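Local structure of succinylglutamate desuccinylase (Vibrio parahaemolyticus, 2BCO) at residues Thr50-Lys54 / Pro146-Trp150; Thr265-His270 / Val317-Ala323; Lys54-Ile58 / Leu241-Glu247. The protein probably hydrolyses N-succinylglutamate to succinate and glutamate, the last step of the arginine succinyltransferase pathway of arginine breakdown, using one zinc ion per subunit. All coordinates share one frame; numbering follows the deposited sequence.

Contact 1: residues Thr50-Lys54 / Pro146-Trp150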
ATOM      1  N   THR A  50      -2.392 -18.922  17.492  1.00 42.88           N
ATOM      2  CA  THR A  50      -2.375 -20.302  17.016  1.00 42.57           C
ATOM      3  C   THR A  50      -1.532 -20.389  15.751  1.00 44.02           C
ATOM      4  O   THR A  50      -0.965 -19.393  15.298  1.00 44.05           O
ATOM      5  CB  THR A  50      -3.786 -20.837  16.685  1.00 40.77           C
ATOM      6  OG1 THR A  50      -4.259 -20.239  15.469  1.00 39.04           O
ATOM      7  CG2 THR A  50      -4.750 -20.537  17.820  1.00 41.51           C
ATOM      8  N   GLN A  51      -1.457 -21.587  15.179  1.00 47.90           N
ATOM      9  CA  GLN A  51      -0.670 -21.801  13.977  1.00 48.15           C
ATOM     10  C   GLN A  51      -1.310 -21.147  12.763  1.00 45.72           C
ATOM     11  O   GLN A  51      -0.640 -20.900  11.763  1.00 44.65           O
ATOM     12  CB  GLN A  51      -0.483 -23.302  13.720  1.00 64.70           C
ATOM     13  CG  GLN A  51      -1.774 -24.104  13.586  1.00 70.81           C
ATOM     14  CD  GLN A  51      -2.329 -24.584  14.923  1.00 73.87           C
ATOM     15  OE1 GLN A  51      -2.783 -23.791  15.749  1.00 74.17           O
ATOM     16  NE2 GLN A  51      -2.292 -25.898  15.137  1.00 73.94           N
ATOM     17  N   GLU A  52      -2.605 -20.864  12.857  1.00 47.20           N
ATOM     18  CA  GLU A  52      -3.326 -20.247  11.748  1.00 43.42           C
ATOM     19  C   GLU A  52      -3.544 -18.745  11.952  1.00 39.85           C
ATOM     20  O   GLU A  52      -4.219 -18.096  11.154  1.00 39.04           O
ATOM     21  CB  GLU A  52      -4.676 -20.944  11.548  1.00 50.16           C
ATOM     22  CG  GLU A  52      -4.609 -22.468  11.399  1.00 55.82           C
ATOM     23  CD  GLU A  52      -3.788 -22.933  10.200  1.00 58.56           C
ATOM     24  OE1 GLU A  52      -2.544 -22.817  10.240  1.00 61.36           O
ATOM     25  OE2 GLU A  52      -4.386 -23.419   9.216  1.00 59.29           O
ATOM     26  N   THR A  53      -2.980 -18.198  13.025  1.00 30.07           N
ATOM     27  CA  THR A  53      -3.112 -16.773  13.306  1.00 26.39           C
ATOM     28  C   THR A  53      -2.366 -15.958  12.250  1.00 23.81           C
ATOM     29  O   THR A  53      -1.189 -16.200  11.996  1.00 23.14           O
ATOM     30  CB  THR A  53      -2.520 -16.410  14.685  1.00 19.21           C
ATOM     31  OG1 THR A  53      -3.296 -17.021  15.725  1.00 18.36           O
ATOM     32  CG2 THR A  53      -2.504 -14.898  14.874  1.00 17.04           C
ATOM     33  N   LYS A  54      -3.047 -14.992  11.641  1.00 21.16           N
ATOM     34  CA  LYS A  54      -2.411 -14.157  10.627  1.00 18.61           C
ATOM     35  C   LYS A  54      -1.423 -13.151  11.224  1.00 18.18           C
ATOM     36  O   LYS A  54      -1.573 -12.690  12.358  1.00 16.42           O
ATOM     37  CB  LYS A  54      -3.466 -13.402   9.813  1.00 22.98           C
ATOM     38  CG  LYS A  54      -4.359 -14.307   8.980  1.00 26.18           C
ATOM     39  CD  LYS A  54      -5.244 -13.503   8.051  1.00 26.70           C
ATOM     40  CE  LYS A  54      -6.079 -14.407   7.159  1.00 29.60           C
ATOM     41  NZ  LYS A  54      -7.030 -15.250   7.939  1.00 29.96           N
ATOM     42  N   PRO A 146       5.101 -18.720   6.310  1.00 19.68           N
ATOM     43  CA  PRO A 146       4.871 -17.849   5.152  1.00 18.33           C
ATOM     44  C   PRO A 146       3.399 -17.652   4.792  1.00 17.04           C
ATOM     45  O   PRO A 146       2.988 -16.553   4.425  1.00 16.41           O
ATOM     46  CB  PRO A 146       5.651 -18.551   4.039  1.00 17.03           C
ATOM     47  CG  PRO A 146       6.833 -19.137   4.799  1.00 15.92           C
ATOM     48  CD  PRO A 146       6.165 -19.710   6.032  1.00 14.70           C
ATOM     49  N   LYS A 147       2.607 -18.715   4.903  1.00 18.08           N
ATOM     50  CA  LYS A 147       1.189 -18.644   4.560  1.00 17.77           C
ATOM     51  C   LYS A 147       0.376 -17.706   5.439  1.00 16.01           C
ATOM     52  O   LYS A 147      -0.704 -17.268   5.050  1.00 15.23           O
ATOM     53  CB  LYS A 147       0.556 -20.044   4.578  1.00 24.94           C
ATOM     54  CG  LYS A 147       0.721 -20.815   5.875  1.00 29.72           C
ATOM     55  CD  LYS A 147       0.130 -22.217   5.745  1.00 33.59           C
ATOM     56  CE  LYS A 147       0.429 -23.061   6.970  1.00 35.66           C
ATOM     57  NZ  LYS A 147       0.029 -22.355   8.215  1.00 37.89           N
ATOM     58  N   THR A 148       0.897 -17.398   6.618  1.00 13.06           N
ATOM     59  CA  THR A 148       0.221 -16.504   7.548  1.00 13.62           C
ATOM     60  C   THR A 148       0.567 -15.028   7.309  1.00 11.88           C
ATOM     61  O   THR A 148      -0.101 -14.143   7.825  1.00 13.18           O
ATOM     62  CB  THR A 148       0.616 -16.827   9.001  1.00 15.93           C
ATOM     63  OG1 THR A 148       1.939 -16.325   9.260  1.00 13.71           O
ATOM     64  CG2 THR A 148       0.603 -18.343   9.231  1.00 15.85           C
ATOM     65  N   ARG A 149       1.596 -14.763   6.513  1.00 18.36           N
ATOM     66  CA  ARG A 149       2.043 -13.390   6.286  1.00 17.82           C
ATOM     67  C   ARG A 149       1.248 -12.472   5.352  1.00 18.98           C
ATOM     68  O   ARG A 149       0.930 -12.823   4.208  1.00 19.91           O
ATOM     69  CB  ARG A 149       3.499 -13.422   5.847  1.00 16.17           C
ATOM     70  CG  ARG A 149       4.402 -14.121   6.840  1.00 14.11           C
ATOM     71  CD  ARG A 149       5.745 -14.414   6.220  1.00 17.75           C
ATOM     72  NE  ARG A 149       6.574 -15.280   7.055  1.00 18.49           N
ATOM     73  CZ  ARG A 149       7.689 -15.863   6.624  1.00 19.14           C
ATOM     74  NH1 ARG A 149       8.088 -15.665   5.372  1.00 14.18           N
ATOM     75  NH2 ARG A 149       8.406 -16.633   7.438  1.00 21.03           N
ATOM     76  N   TRP A 150       0.960 -11.274   5.862  1.00 12.42           N
ATOM     77  CA  TRP A 150       0.224 -10.247   5.128  1.00 11.67           C
ATOM     78  C   TRP A 150       0.900  -8.894   5.298  1.00 10.49           C
ATOM     79  O   TRP A 150       1.438  -8.587   6.355  1.00 10.34           O
ATOM     80  CB  TRP A 150      -1.208 -10.092   5.654  1.00 12.42           C
ATOM     81  CG  TRP A 150      -2.137 -11.234   5.385  1.00 12.80           C
ATOM     82  CD1 TRP A 150      -2.048 -12.499   5.878  1.00 13.96           C
ATOM     83  CD2 TRP A 150      -3.346 -11.183   4.612  1.00 14.31           C
ATOM     84  NE1 TRP A 150      -3.138 -13.236   5.482  1.00 16.63           N
ATOM     85  CE2 TRP A 150      -3.954 -12.454   4.719  1.00 15.04           C
ATOM     86  CE3 TRP A 150      -3.993 -10.176   3.885  1.00 14.62           C
ATOM     87  CZ2 TRP A 150      -5.163 -12.758   4.073  1.00 16.28           C
ATOM     88  CZ3 TRP A 150      -5.202 -10.481   3.249  1.00 16.56           C
ATOM     89  CH2 TRP A 150      -5.780 -11.756   3.364  1.00 14.98           C
TER
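The indole of Trp150 meets the aliphatic chain of Lys54 obliquely, with CD 3.3 Å from NE1 of the ring and CE 3.6 Å from CZ2, while the carbonyl O of Thr148 lies in the ring plane at the edge. Lys54 reaches the indole because its chain stays extended from CA to CE, turning only at the last torsion (chi4 63°), which carries the ammonium past the ring to Glu247. Beside it, Thr148 packs against the turn backbone: CB is 3.6 Å from Thr53 O and CG2 3.8 Å from Gln51 O. Its hydroxyl OG1 is engaged by Glu145 O and Asn55 ND2. Residues Thr50 to Thr53 form a type I beta turn, braced by a bond of 2.7 Å from Thr50 N to Thr53 OG1 and by an ST turn in which Thr50 OG1 accepts from Glu52 N. The turn leads into strand 55-60, next to the start of strand 149-157. Farther out along the turn, Lys147 NZ forms a salt bridge with Glu52 OE1 at 3.3 Å, its hydrogen bond weak. Since OE1 also lies 3.1 Å from Gln51 O, another acceptor, the ammonium, 3.9 Å from Gln51 O, probably offsets the mutual repulsion of the two oxygens, although at the exposed surface the gain is likely modest.

Contact 2: residues Thr265-His270 / Val317-Ala323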
ATOM      1  N   THR A 265       5.252  -1.092 -20.542  1.00 35.31           N
ATOM      2  CA  THR A 265       5.888  -0.115 -19.675  1.00 35.16           C
ATOM      3  C   THR A 265       6.595   0.941 -20.526  1.00 35.20           C
ATOM      4  O   THR A 265       7.352   0.607 -21.434  1.00 36.20           O
ATOM      5  CB  THR A 265       6.895  -0.818 -18.725  1.00 37.59           C
ATOM      6  OG1 THR A 265       7.450   0.134 -17.808  1.00 39.88           O
ATOM      7  CG2 THR A 265       8.013  -1.461 -19.522  1.00 39.18           C
ATOM      8  N   ILE A 266       6.329   2.213 -20.238  1.00 36.53           N
ATOM      9  CA  ILE A 266       6.923   3.325 -20.977  1.00 36.86           C
ATOM     10  C   ILE A 266       8.222   3.805 -20.323  1.00 37.62           C
ATOM     11  O   ILE A 266       8.241   4.143 -19.140  1.00 38.16           O
ATOM     12  CB  ILE A 266       5.941   4.527 -21.055  1.00 33.73           C
ATOM     13  CG1 ILE A 266       4.606   4.080 -21.655  1.00 31.70           C
ATOM     14  CG2 ILE A 266       6.557   5.653 -21.875  1.00 31.64           C
ATOM     15  CD1 ILE A 266       4.717   3.449 -23.030  1.00 29.12           C
ATOM     16  N   VAL A 267       9.299   3.847 -21.099  1.00 38.33           N
ATOM     17  CA  VAL A 267      10.593   4.289 -20.586  1.00 40.17           C
ATOM     18  C   VAL A 267      11.113   5.521 -21.333  1.00 42.49           C
ATOM     19  O   VAL A 267      11.156   5.532 -22.562  1.00 42.13           O
ATOM     20  CB  VAL A 267      11.651   3.171 -20.709  1.00 43.60           C
ATOM     21  CG1 VAL A 267      12.949   3.608 -20.046  1.00 43.86           C
ATOM     22  CG2 VAL A 267      11.128   1.880 -20.090  1.00 42.21           C
ATOM     23  N   ARG A 268      11.511   6.549 -20.585  1.00 31.26           N
ATOM     24  CA  ARG A 268      12.035   7.783 -21.179  1.00 32.69           C
ATOM     25  C   ARG A 268      13.416   7.561 -21.797  1.00 34.36           C
ATOM     26  O   ARG A 268      14.381   7.238 -21.100  1.00 33.43           O
ATOM     27  CB  ARG A 268      12.119   8.889 -20.122  1.00 40.27           C
ATOM     28  CG  ARG A 268      12.632  10.230 -20.642  1.00 38.47           C
ATOM     29  CD  ARG A 268      12.571  11.281 -19.546  1.00 38.41           C
ATOM     30  NE  ARG A 268      12.934  12.624 -20.001  1.00 38.38           N
ATOM     31  CZ  ARG A 268      12.743  13.730 -19.280  1.00 39.46           C
ATOM     32  NH1 ARG A 268      12.193  13.654 -18.071  1.00 39.05           N
ATOM     33  NH2 ARG A 268      13.096  14.916 -19.761  1.00 38.85           N
ATOM     34  N   LEU A 269      13.495   7.743 -23.113  1.00 58.39           N
ATOM     35  CA  LEU A 269      14.736   7.559 -23.855  1.00 61.42           C
ATOM     36  C   LEU A 269      15.511   8.847 -24.114  1.00 62.81           C
ATOM     37  O   LEU A 269      16.742   8.844 -24.092  1.00 62.40           O
ATOM     38  CB  LEU A 269      14.447   6.872 -25.194  1.00 67.73           C
ATOM     39  CG  LEU A 269      14.739   5.375 -25.318  1.00 70.32           C
ATOM     40  CD1 LEU A 269      16.249   5.152 -25.290  1.00 72.00           C
ATOM     41  CD2 LEU A 269      14.049   4.606 -24.197  1.00 70.73           C
ATOM     42  N   HIS A 270      14.801   9.943 -24.361  1.00 44.76           N
ATOM     43  CA  HIS A 270      15.457  11.215 -24.643  1.00 45.09           C
ATOM     44  C   HIS A 270      15.077  12.326 -23.672  1.00 44.35           C
ATOM     45  O   HIS A 270      14.156  12.183 -22.870  1.00 43.41           O
ATOM     46  CB  HIS A 270      15.135  11.664 -26.071  1.00 64.04           C
ATOM     47  CG  HIS A 270      15.342  10.598 -27.102  1.00 67.96           C
ATOM     48  ND1 HIS A 270      14.508   9.507 -27.222  1.00 69.66           N
ATOM     49  CD2 HIS A 270      16.291  10.452 -28.055  1.00 69.93           C
ATOM     50  CE1 HIS A 270      14.933   8.736 -28.205  1.00 69.65           C
ATOM     51  NE2 HIS A 270      16.013   9.285 -28.729  1.00 70.21           N
ATOM     52  N   VAL A 317      10.331  12.078 -14.535  1.00 56.66           N
ATOM     53  CA  VAL A 317      11.146  10.887 -14.359  1.00 59.24           C
ATOM     54  C   VAL A 317      12.475  11.015 -15.096  1.00 59.81           C
ATOM     55  O   VAL A 317      12.511  11.327 -16.283  1.00 60.12           O
ATOM     56  CB  VAL A 317      10.386   9.644 -14.864  1.00 49.64           C
ATOM     57  CG1 VAL A 317      11.341   8.506 -15.127  1.00 51.86           C
ATOM     58  CG2 VAL A 317       9.359   9.229 -13.834  1.00 51.61           C
ATOM     59  N   ALA A 318      13.568  10.772 -14.380  1.00 49.08           N
ATOM     60  CA  ALA A 318      14.896  10.868 -14.970  1.00 50.53           C
ATOM     61  C   ALA A 318      15.035   9.958 -16.185  1.00 51.24           C
ATOM     62  O   ALA A 318      14.262   9.018 -16.367  1.00 51.12           O
ATOM     63  CB  ALA A 318      15.958  10.517 -13.929  1.00 64.46           C
ATOM     64  N   ILE A 319      16.034  10.248 -17.010  1.00 45.92           N
ATOM     65  CA  ILE A 319      16.305   9.476 -18.216  1.00 44.82           C
ATOM     66  C   ILE A 319      16.530   7.993 -17.903  1.00 43.90           C
ATOM     67  O   ILE A 319      17.180   7.651 -16.921  1.00 44.27           O
ATOM     68  CB  ILE A 319      17.558  10.029 -18.939  1.00 66.15           C
ATOM     69  CG1 ILE A 319      17.761   9.303 -20.268  1.00 66.59           C
ATOM     70  CG2 ILE A 319      18.784   9.899 -18.038  1.00 66.44           C
ATOM     71  CD1 ILE A 319      16.762   9.697 -21.322  1.00 66.88           C
ATOM     72  N   GLY A 320      15.978   7.116 -18.738  1.00 46.03           N
ATOM     73  CA  GLY A 320      16.159   5.691 -18.533  1.00 42.78           C
ATOM     74  C   GLY A 320      15.205   5.008 -17.569  1.00 41.84           C
ATOM     75  O   GLY A 320      15.149   3.782 -17.534  1.00 42.30           O
ATOM     76  N   GLN A 321      14.474   5.784 -16.774  1.00 46.70           N
ATOM     77  CA  GLN A 321      13.513   5.224 -15.822  1.00 44.89           C
ATOM     78  C   GLN A 321      12.136   5.154 -16.488  1.00 43.46           C
ATOM     79  O   GLN A 321      11.952   5.676 -17.588  1.00 44.16           O
ATOM     80  CB  GLN A 321      13.434   6.097 -14.567  1.00 49.20           C
ATOM     81  CG  GLN A 321      14.733   6.191 -13.789  1.00 51.99           C
ATOM     82  CD  GLN A 321      15.185   4.848 -13.250  1.00 53.26           C
ATOM     83  OE1 GLN A 321      14.517   4.248 -12.403  1.00 54.28           O
ATOM     84  NE2 GLN A 321      16.321   4.365 -13.743  1.00 52.21           N
ATOM     85  N   ARG A 322      11.165   4.521 -15.837  1.00 45.79           N
ATOM     86  CA  ARG A 322       9.842   4.421 -16.442  1.00 43.30           C
ATOM     87  C   ARG A 322       9.020   5.672 -16.192  1.00 42.60           C
ATOM     88  O   ARG A 322       9.006   6.210 -15.083  1.00 42.40           O
ATOM     89  CB  ARG A 322       9.087   3.185 -15.938  1.00 36.00           C
ATOM     90  CG  ARG A 322       8.345   3.327 -14.618  1.00 33.54           C
ATOM     91  CD  ARG A 322       7.383   2.154 -14.479  1.00 33.38           C
ATOM     92  NE  ARG A 322       6.681   2.107 -13.201  1.00 33.27           N
ATOM     93  CZ  ARG A 322       5.900   3.077 -12.735  1.00 34.84           C
ATOM     94  NH1 ARG A 322       5.718   4.193 -13.439  1.00 34.95           N
ATOM     95  NH2 ARG A 322       5.292   2.923 -11.565  1.00 31.10           N
ATOM     96  N   ALA A 323       8.341   6.130 -17.242  1.00 29.06           N
ATOM     97  CA  ALA A 323       7.516   7.327 -17.174  1.00 25.04           C
ATOM     98  C   ALA A 323       6.034   7.011 -17.023  1.00 22.29           C
ATOM     99  O   ALA A 323       5.249   7.873 -16.624  1.00 21.57           O
ATOM    100  CB  ALA A 323       7.737   8.166 -18.417  1.00 19.78           C
TER
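Val267 and Arg322 form an antiparallel non-hydrogen-bonded pair, CA atoms 4.2 Å apart, flanked by the bonds Ala323 N to Ile266 O (2.7 Å) and Arg268 N to Gln321 O. This is where strand 258-267 ends against the beginning of strand 322-335 in the barrel-sandwich hybrid domain. The pairing runs on into a type II beta turn from Ala318 to Gln321, whose third residue, Gly320, has the positive phi (85°) of that position and gives its N-H to Arg268 O at 2.9 Å, in the carbonyl plane. Arg268 is therefore gripped through both backbone polar atoms. On the sheet face of Val267 and Arg322, Val267 CG1 nestles against two turn carbonyls, 3.3 Å from Gly320 O and 3.4 Å from Gln321 O. Arg322 crosses Thr265 at about a right angle, its CD 3.9 Å from Thr265 OG1, and leads away from the strand pair to within about 9 Å, side chain to side chain, of Glu219, the predicted active-site residue. The guanidinium of Arg268 clamps the loops. The extended Arg268 chain, directed by a chi1 of -179°, carries it to the Val317 carbonyl; NE binds His270 O in the guanidinium plane and NH2 binds Asp271 O. Arg268 NH1 donates to Val317 O at 3.0 Å, from above the carbonyl plane rather than along a lone pair.

Contact 3: residues Lys54-Ile58 / Leu241-Glu247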
ATOM      1  N   LYS A  54      -3.047 -14.992  11.641  1.00 21.16           N
ATOM      2  CA  LYS A  54      -2.411 -14.157  10.627  1.00 18.61           C
ATOM      3  C   LYS A  54      -1.423 -13.151  11.224  1.00 18.18           C
ATOM      4  O   LYS A  54      -1.573 -12.690  12.358  1.00 16.42           O
ATOM      5  CB  LYS A  54      -3.466 -13.402   9.813  1.00 22.98           C
ATOM      6  CG  LYS A  54      -4.359 -14.307   8.980  1.00 26.18           C
ATOM      7  CD  LYS A  54      -5.244 -13.503   8.051  1.00 26.70           C
ATOM      8  CE  LYS A  54      -6.079 -14.407   7.159  1.00 29.60           C
ATOM      9  NZ  LYS A  54      -7.030 -15.250   7.939  1.00 29.96           N
ATOM     10  N   ASN A  55      -0.393 -12.840  10.450  1.00 20.06           N
ATOM     11  CA  ASN A  55       0.612 -11.872  10.856  1.00 17.03           C
ATOM     12  C   ASN A  55       0.520 -10.775   9.818  1.00 14.79           C
ATOM     13  O   ASN A  55       1.079 -10.871   8.729  1.00 15.01           O
ATOM     14  CB  ASN A  55       1.986 -12.531  10.874  1.00 14.23           C
ATOM     15  CG  ASN A  55       2.093 -13.587  11.951  1.00 14.34           C
ATOM     16  OD1 ASN A  55       2.209 -13.269  13.134  1.00 13.73           O
ATOM     17  ND2 ASN A  55       2.022 -14.850  11.553  1.00 14.08           N
ATOM     18  N   ILE A  56      -0.225  -9.736  10.167  1.00 15.74           N
ATOM     19  CA  ILE A  56      -0.459  -8.623   9.266  1.00 14.29           C
ATOM     20  C   ILE A  56       0.302  -7.352   9.593  1.00 14.11           C
ATOM     21  O   ILE A  56       0.210  -6.819  10.699  1.00 16.39           O
ATOM     22  CB  ILE A  56      -1.952  -8.244   9.240  1.00 10.74           C
ATOM     23  CG1 ILE A  56      -2.818  -9.503   9.166  1.00  9.63           C
ATOM     24  CG2 ILE A  56      -2.223  -7.324   8.059  1.00 10.67           C
ATOM     25  CD1 ILE A  56      -4.308  -9.213   9.272  1.00  9.52           C
ATOM     26  N   ILE A  57       1.053  -6.869   8.615  1.00  9.11           N
ATOM     27  CA  ILE A  57       1.772  -5.618   8.769  1.00  8.09           C
ATOM     28  C   ILE A  57       0.844  -4.612   8.119  1.00  7.74           C
ATOM     29  O   ILE A  57       0.446  -4.783   6.975  1.00  7.43           O
ATOM     30  CB  ILE A  57       3.104  -5.599   7.994  1.00 10.71           C
ATOM     31  CG1 ILE A  57       4.093  -6.587   8.611  1.00  8.45           C
ATOM     32  CG2 ILE A  57       3.686  -4.181   8.002  1.00  8.86           C
ATOM     33  CD1 ILE A  57       5.415  -6.657   7.854  1.00  5.09           C
ATOM     34  N   ILE A  58       0.471  -3.579   8.854  1.00 11.28           N
ATOM     35  CA  ILE A  58      -0.406  -2.565   8.300  1.00  8.46           C
ATOM     36  C   ILE A  58       0.358  -1.253   8.373  1.00  9.90           C
ATOM     37  O   ILE A  58       0.449  -0.640   9.427  1.00  9.77           O
ATOM     38  CB  ILE A  58      -1.717  -2.468   9.112  1.00 10.13           C
ATOM     39  CG1 ILE A  58      -2.406  -3.843   9.145  1.00  7.94           C
ATOM     40  CG2 ILE A  58      -2.642  -1.424   8.490  1.00 10.42           C
ATOM     41  CD1 ILE A  58      -3.511  -3.959  10.194  1.00  6.28           C
ATOM     42  N   LEU A 241     -11.141  -4.184   6.644  1.00 14.90           N
ATOM     43  CA  LEU A 241      -9.885  -4.255   7.380  1.00 13.76           C
ATOM     44  C   LEU A 241     -10.132  -4.635   8.836  1.00 14.80           C
ATOM     45  O   LEU A 241      -9.339  -5.364   9.436  1.00 17.01           O
ATOM     46  CB  LEU A 241      -9.134  -2.919   7.300  1.00 10.09           C
ATOM     47  CG  LEU A 241      -7.803  -2.812   8.050  1.00  8.16           C
ATOM     48  CD1 LEU A 241      -6.818  -3.865   7.553  1.00  9.66           C
ATOM     49  CD2 LEU A 241      -7.244  -1.431   7.835  1.00 10.01           C
ATOM     50  N   ARG A 242     -11.224  -4.147   9.419  1.00 12.23           N
ATOM     51  CA  ARG A 242     -11.529  -4.507  10.805  1.00 12.70           C
ATOM     52  C   ARG A 242     -11.900  -5.988  10.878  1.00 12.65           C
ATOM     53  O   ARG A 242     -11.509  -6.686  11.812  1.00 11.91           O
ATOM     54  CB  ARG A 242     -12.670  -3.642  11.358  1.00 11.84           C
ATOM     55  CG  ARG A 242     -12.227  -2.228  11.757  1.00 12.57           C
ATOM     56  CD  ARG A 242     -13.404  -1.261  11.891  1.00 11.82           C
ATOM     57  NE  ARG A 242     -12.958   0.081  12.247  1.00 13.21           N
ATOM     58  CZ  ARG A 242     -12.660   0.478  13.483  1.00 15.38           C
ATOM     59  NH1 ARG A 242     -12.763  -0.366  14.506  1.00 11.18           N
ATOM     60  NH2 ARG A 242     -12.246   1.722  13.694  1.00  8.63           N
ATOM     61  N   ASN A 243     -12.636  -6.468   9.883  1.00 12.97           N
ATOM     62  CA  ASN A 243     -13.032  -7.871   9.861  1.00 14.10           C
ATOM     63  C   ASN A 243     -11.807  -8.768   9.716  1.00 15.50           C
ATOM     64  O   ASN A 243     -11.783  -9.878  10.236  1.00 16.02           O
ATOM     65  CB  ASN A 243     -14.001  -8.156   8.703  1.00 15.34           C
ATOM     66  CG  ASN A 243     -15.381  -7.548   8.925  1.00 19.06           C
ATOM     67  OD1 ASN A 243     -15.786  -7.294  10.058  1.00 20.43           O
ATOM     68  ND2 ASN A 243     -16.115  -7.336   7.840  1.00 20.32           N
ATOM     69  N   LEU A 244     -10.789  -8.275   9.016  1.00 16.39           N
ATOM     70  CA  LEU A 244      -9.575  -9.046   8.792  1.00 17.53           C
ATOM     71  C   LEU A 244      -8.762  -9.210  10.069  1.00 21.26           C
ATOM     72  O   LEU A 244      -8.287 -10.314  10.375  1.00 20.27           O
ATOM     73  CB  LEU A 244      -8.722  -8.380   7.708  1.00 17.51           C
ATOM     74  CG  LEU A 244      -7.414  -9.067   7.294  1.00 18.94           C
ATOM     75  CD1 LEU A 244      -7.719 -10.436   6.691  1.00 17.98           C
ATOM     76  CD2 LEU A 244      -6.666  -8.193   6.279  1.00 16.51           C
ATOM     77  N   ILE A 245      -8.588  -8.125  10.818  1.00 14.15           N
ATOM     78  CA  ILE A 245      -7.829  -8.224  12.053  1.00 16.52           C
ATOM     79  C   ILE A 245      -8.627  -9.029  13.098  1.00 17.72           C
ATOM     80  O   ILE A 245      -8.053  -9.607  14.016  1.00 15.65           O
ATOM     81  CB  ILE A 245      -7.455  -6.811  12.606  1.00 34.21           C
ATOM     82  CG1 ILE A 245      -8.589  -6.241  13.444  1.00 34.78           C
ATOM     83  CG2 ILE A 245      -7.157  -5.851  11.456  1.00 33.18           C
ATOM     84  CD1 ILE A 245      -8.371  -6.422  14.918  1.00 36.40           C
ATOM     85  N   ALA A 246      -9.947  -9.089  12.937  1.00 22.46           N
ATOM     86  CA  ALA A 246     -10.796  -9.831  13.871  1.00 26.38           C
ATOM     87  C   ALA A 246     -11.199 -11.215  13.360  1.00 29.89           C
ATOM     88  O   ALA A 246     -11.915 -11.940  14.047  1.00 28.50           O
ATOM     89  CB  ALA A 246     -12.053  -9.024  14.200  1.00 23.87           C
ATOM     90  N   GLU A 247     -10.740 -11.580  12.165  1.00 31.50           N
ATOM     91  CA  GLU A 247     -11.075 -12.879  11.576  1.00 38.14           C
ATOM     92  C   GLU A 247     -12.580 -13.129  11.605  1.00 41.25           C
ATOM     93  O   GLU A 247     -13.034 -14.161  12.099  1.00 39.45           O
ATOM     94  CB  GLU A 247     -10.364 -14.012  12.329  1.00 56.50           C
ATOM     95  CG  GLU A 247      -8.916 -14.219  11.938  1.00 60.96           C
ATOM     96  CD  GLU A 247      -8.760 -14.640  10.488  1.00 63.59           C
ATOM     97  OE1 GLU A 247      -9.036 -13.814   9.590  1.00 64.64           O
ATOM     98  OE2 GLU A 247      -8.365 -15.800  10.247  1.00 65.60           O
TER
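Strand 55-60 of the catalytic domain's alpha/beta core is covered on one face by the C-terminal end of helix 235-245, where Ile56 and Ile58 of the strand, with Lys54 just before it, meet Leu241, Leu244, Ile245 and Glu247. The short axes of 55-58 and 241-245 pass 11.0 Å apart at 145°, so strand and helix run roughly antiparallel. Ile56 and Ile58 both point at the helix. Ile56 extends its CD1 to Leu244, 3.7 Å from CG and 3.9 Å from the CD2 branch, the two side chains meeting at a slant. The CD1 of Ile58 touches both Leu241 CD1, at 4.2 Å, and Ile245 CG2, at 4.3 Å, bridging residues one helical turn apart. Leu244 swings its branches strandward because its CG stands anti to the backbone N (chi1 -178°); its other methyl, CD1, lies 4.2 Å from Lys54 CD, where the two chains cross at about a right angle. Past the hydrophobic layer the contact becomes ionic. Lys54 NZ is 2.7 Å from Glu247 OE2, which it meets on the syn side but out of the carboxylate plane, and a second, weak bond goes to OE1 at 3.0 Å. Glu247 is the first residue to leave the helical conformation, closing the helix with a Schellman motif, and the bend of its side chain at CB-CG brings the carboxylate back to the lysine. The salt bridge thus ties the helix terminus to the residue preceding the strand. On the other face of the strand, Ile57 packs on Val137 and Phe140 of helix 125-141. A strand buried between helices, followed in the chain by the zinc ligands His63 and Glu66, is typical of the alpha/beta/alpha fold of M14-type zinc hydrolases.

Contacts 1 and 3 diverge from one region of the chain and share Lys54; their centres lie about 11 Å apart in the catalytic domain. They adjoin through neighbouring parallel strands 55-60 and 149-157: Trp150 O probably bonds Ile57 N at 2.9 Å, and Trp150 CZ3 packs 4.1 Å from Leu244 CD2, so the indole belongs to the layer between sheet and helix 235-245. Contact 2 follows both in sequence and lies on the other side of the chain's centre, in the hybrid domain, about 39 Å from contact 1 and about 37 Å from contact 3 between centres. Strand 258-267 follows helix 235-245, joining the catalytic domain to the hybrid domain.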